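Local coordinates for protein 4-alpha-glucanotransferase (Corynebacterium glutamicum, PDB 5B68) that is an amylomaltase, also called disproportionating enzyme, of the 4-alpha-glucanotransferase family, built round a TIM-type barrel with an N-terminal beta sandwich, at residues A328-D333 with G394-Q399; S689-E692 with Y696-V699. All coordinates share one frame; numbering follows the deposited sequence.

Contacts 1 and 2 lie far apart, their centres 43 Å from each other and their nearest atoms about 32 Å, and they share no helix or strand. Contact 1 joins segments 61 residues apart, packing the long helix 307-338 against the start of the short helix 396-400; contact 2 is local, tying a loop to the helix 694-702 that follows it. The first is the more buried and depends on an indole face, with a water bridge at its edge. The second, 30 Å from the centre of the chain, is only partly buried and adds a direct histidine-to-carbonyl hydrogen bond to its aromatic packing.

Contact 1: A328-D333 with G394-Q399; sequences ATWCAD and GGADAQ
Trp330 lays one face of its indole on the first turn of helix 396-400, where Ala396 fits against it closely. The CA of Ala396 stands 3.5 Å from the centroid of the five-membered ring and only 10° off the ring normal, a CH-pi contact made by the backbone carbon itself. The methyl of the same residue leans over the six-membered ring, Ala396 CB lying 3.5 Å from Trp330 CE3. The peptide of Gly395, the N-cap residue of the short helix, comes in obliquely, its carbonyl carbon C 3.7 Å from Trp330 CZ2. With CG anti to the backbone N (chi1 177°), the indole extends from helix 307-338 across to this turn and accounts for about half of the surface buried between the segments.

The looser side lies at the pyrrole edge. There the exposed Gln399 sends out an extended side chain whose amide carbon reaches the indole plane. The amide plane is turned 73° from the ring, and the CD1 edge of the Trp330 indole points at the flat of the amide, with Gln399 OE1 and NE2 each 3.5 Å from CD1. A water lies 2.8 Å from Gln399 OE1 and 2.6 Å from Asp333 OD2 and bridges the two side chains. At this rim the segments are thus joined by the amide against the indole edge and by a single bridging water, whereas the buried part relies on van der Waals and CH-pi packing.

Asp333 is also fixed from outside by a salt bridge to Arg349. Helix 349-376 packs along helix 307-338, taking Thr329 and Cys331 on Thr353 and Tyr356, while loop residues Pro226 and Thr238 also touch the indole. Trp330 thus links this helical pair to the short helix 396-400, which follows barrel strand 382-387 in the chain.

Contact 2: S689-E692 with Y696-V699; sequences SLRE and YHRV
His697 NE2 donates a hydrogen bond to Arg691 O at 2.6 Å with an N-H...O angle of 156°; the oxygen lies close to the imidazole plane, while the donor stands 32° out of the carbonyl plane. These two residues and Tyr696 bury the most surface here. The same imidazole turns its CE1 edge to one face of the Arg691 guanidinium, 3.7 Å from NH2, with the two planes nearly perpendicular.

Tyr696 sits beside the imidazole, its CD1 over the centre of one His697 ring face. Its CG is anti to the backbone N (chi1 173°), which brings the phenol back over the loop: the Leu690 peptide lies over one ring face, and Arg691 CG comes within 3.7 Å of Tyr696 CE1. Asp211 OD2 gathers the two polar ends, forming a salt bridge with Arg691 NE and a hydrogen bond with Tyr696 OH, and so ties both segments to the chain just after helix 198-209.

The last helix of the chain, 694-702, and the loop before it pack on helix 650-654 and on helix 198-209, which connects parallel barrel strands 177-182 and 215-218: peripheral packing on the outer helices of a TIM-type barrel.

Contact 1: A328-D333 with G394-Q399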
# COMPACT_ATOMS: atom_id res chain seq x y z
N ALA A 328 -15.59 -13.26 -0.25
CA ALA A 328 -15.86 -14.47 0.54
C ALA A 328 -16.33 -15.62 -0.39
O ALA A 328 -15.98 -16.76 -0.18
CB ALA A 328 -16.90 -14.20 1.58
N THR A 329 -17.08 -15.27 -1.42
CA THR A 329 -17.55 -16.28 -2.40
C THR A 329 -16.37 -16.80 -3.20
O THR A 329 -16.26 -17.98 -3.44
CB THR A 329 -18.62 -15.70 -3.33
OG1 THR A 329 -19.72 -15.22 -2.55
CG2 THR A 329 -19.04 -16.73 -4.36
N TRP A 330 -15.46 -15.92 -3.62
CA TRP A 330 -14.24 -16.28 -4.27
C TRP A 330 -13.44 -17.24 -3.36
O TRP A 330 -12.91 -18.25 -3.86
CB TRP A 330 -13.38 -15.06 -4.67
CG TRP A 330 -12.07 -15.38 -5.29
CD1 TRP A 330 -11.79 -15.50 -6.60
CD2 TRP A 330 -10.84 -15.64 -4.58
NE1 TRP A 330 -10.46 -15.86 -6.76
CE2 TRP A 330 -9.87 -15.94 -5.54
CE3 TRP A 330 -10.48 -15.62 -3.23
CZ2 TRP A 330 -8.54 -16.26 -5.19
CZ3 TRP A 330 -9.13 -15.95 -2.88
CH2 TRP A 330 -8.21 -16.25 -3.86
N CYS A 331 -13.33 -16.93 -2.07
CA CYS A 331 -12.62 -17.85 -1.15
C CYS A 331 -13.29 -19.25 -1.10
O CYS A 331 -12.61 -20.23 -1.15
CB CYS A 331 -12.61 -17.35 0.26
SG CYS A 331 -11.59 -15.79 0.37
N ALA A 332 -14.60 -19.26 -1.01
CA ALA A 332 -15.37 -20.53 -1.03
C ALA A 332 -15.10 -21.31 -2.29
O ALA A 332 -14.76 -22.53 -2.26
CB ALA A 332 -16.85 -20.19 -0.84
N ASP A 333 -15.09 -20.62 -3.43
CA ASP A 333 -14.80 -21.28 -4.69
C ASP A 333 -13.38 -21.85 -4.77
O ASP A 333 -13.20 -22.93 -5.35
CB ASP A 333 -15.05 -20.38 -5.87
CG ASP A 333 -16.52 -20.11 -6.11
OD1 ASP A 333 -17.36 -20.88 -5.59
OD2 ASP A 333 -16.80 -19.10 -6.78
N GLY A 394 -3.88 -13.68 -10.44
CA GLY A 394 -4.92 -14.73 -10.48
C GLY A 394 -5.82 -14.76 -9.27
O GLY A 394 -6.44 -15.76 -9.02
N GLY A 395 -5.88 -13.67 -8.48
CA GLY A 395 -6.51 -13.72 -7.19
C GLY A 395 -7.90 -13.13 -7.09
O GLY A 395 -8.56 -12.92 -8.10
N ALA A 396 -8.31 -12.83 -5.89
CA ALA A 396 -9.69 -12.42 -5.61
C ALA A 396 -10.05 -11.10 -6.31
O ALA A 396 -11.09 -11.03 -7.02
CB ALA A 396 -9.93 -12.32 -4.10
N ASP A 397 -9.24 -10.04 -6.09
CA ASP A 397 -9.53 -8.74 -6.70
C ASP A 397 -9.41 -8.85 -8.23
O ASP A 397 -10.14 -8.19 -8.96
CB ASP A 397 -8.64 -7.62 -6.16
CG ASP A 397 -9.05 -7.06 -4.81
OD1 ASP A 397 -9.95 -7.51 -4.13
OD2 ASP A 397 -8.38 -6.09 -4.35
N ALA A 398 -8.48 -9.66 -8.75
CA ALA A 398 -8.27 -9.81 -10.20
C ALA A 398 -9.56 -10.29 -10.81
O ALA A 398 -9.91 -9.86 -11.88
CB ALA A 398 -7.11 -10.80 -10.51
N GLN A 399 -10.26 -11.15 -10.11
CA GLN A 399 -11.58 -11.62 -10.55
C GLN A 399 -12.69 -10.59 -10.27
O GLN A 399 -13.43 -10.20 -11.22
CB GLN A 399 -11.96 -12.99 -9.92
CG GLN A 399 -13.45 -13.35 -10.13
CD GLN A 399 -13.83 -14.63 -9.43
OE1 GLN A 399 -14.61 -14.61 -8.47
NE2 GLN A 399 -13.21 -15.73 -9.84
O HOH W 1 -15.88 -16.78 -7.32

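Contact 2: S689-E692 with Y696-V699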
# COMPACT_ATOMS: atom_id res chain seq x y z
N SER A 689 10.14 -9.66 26.49
CA SER A 689 11.49 -9.38 26.86
C SER A 689 12.03 -8.11 26.33
O SER A 689 13.23 -7.85 26.55
CB SER A 689 12.40 -10.42 26.26
OG SER A 689 12.05 -11.64 26.80
N LEU A 690 11.28 -7.39 25.49
CA LEU A 690 11.89 -6.27 24.79
C LEU A 690 12.53 -5.25 25.69
O LEU A 690 13.64 -4.73 25.40
CB LEU A 690 10.85 -5.53 23.94
CG LEU A 690 10.63 -6.18 22.56
CD1 LEU A 690 9.38 -5.57 21.91
CD2 LEU A 690 11.78 -5.90 21.61
N ARG A 691 11.80 -4.89 26.72
CA ARG A 691 12.22 -3.86 27.64
C ARG A 691 13.16 -4.38 28.73
O ARG A 691 13.52 -3.61 29.57
CB ARG A 691 11.00 -3.16 28.26
CG ARG A 691 10.23 -2.45 27.18
CD ARG A 691 9.05 -1.63 27.68
NE ARG A 691 9.49 -0.35 28.19
CZ ARG A 691 9.69 -0.12 29.48
NH1 ARG A 691 9.46 -1.08 30.41
NH2 ARG A 691 10.10 1.10 29.85
N GLU A 692 13.57 -5.66 28.68
CA GLU A 692 14.55 -6.21 29.58
C GLU A 692 15.93 -5.98 29.01
O GLU A 692 16.88 -6.16 29.71
CB GLU A 692 14.34 -7.73 29.79
CG GLU A 692 13.08 -8.06 30.56
CD GLU A 692 12.70 -9.54 30.54
OE1 GLU A 692 13.24 -10.34 29.73
OE2 GLU A 692 11.80 -9.90 31.33
N TYR A 696 17.66 -2.00 23.72
CA TYR A 696 16.33 -1.39 23.49
C TYR A 696 16.21 0.01 24.11
O TYR A 696 15.80 0.95 23.45
CB TYR A 696 15.22 -2.32 24.04
CG TYR A 696 13.88 -1.69 23.99
CD1 TYR A 696 13.46 -0.89 25.00
CD2 TYR A 696 13.06 -1.80 22.88
CE1 TYR A 696 12.26 -0.26 24.99
CE2 TYR A 696 11.86 -1.16 22.84
CZ TYR A 696 11.46 -0.38 23.88
OH TYR A 696 10.26 0.28 23.88
N HIS A 697 16.57 0.12 25.39
CA HIS A 697 16.46 1.35 26.15
C HIS A 697 17.44 2.36 25.61
O HIS A 697 17.11 3.55 25.55
CB HIS A 697 16.71 1.10 27.65
CG HIS A 697 15.59 0.36 28.29
ND1 HIS A 697 14.36 0.92 28.46
CD2 HIS A 697 15.47 -0.94 28.65
CE1 HIS A 697 13.53 0.04 28.99
NE2 HIS A 697 14.18 -1.11 29.12
N ARG A 698 18.65 1.92 25.26
CA ARG A 698 19.63 2.90 24.67
C ARG A 698 19.08 3.55 23.33
O ARG A 698 19.15 4.79 23.06
CB ARG A 698 20.96 2.22 24.45
CG ARG A 698 21.66 1.84 25.75
CD ARG A 698 22.96 1.08 25.52
NE ARG A 698 23.99 1.99 25.08
CZ ARG A 698 25.30 1.76 25.02
NH1 ARG A 698 26.09 2.72 24.55
NH2 ARG A 698 25.85 0.64 25.46
N VAL A 699 18.53 2.70 22.47
CA VAL A 699 18.06 3.19 21.18
C VAL A 699 16.81 3.99 21.40
O VAL A 699 16.66 5.04 20.74
CB VAL A 699 17.86 2.04 20.16
CG1 VAL A 699 17.17 2.49 18.88
CG2 VAL A 699 19.22 1.34 19.95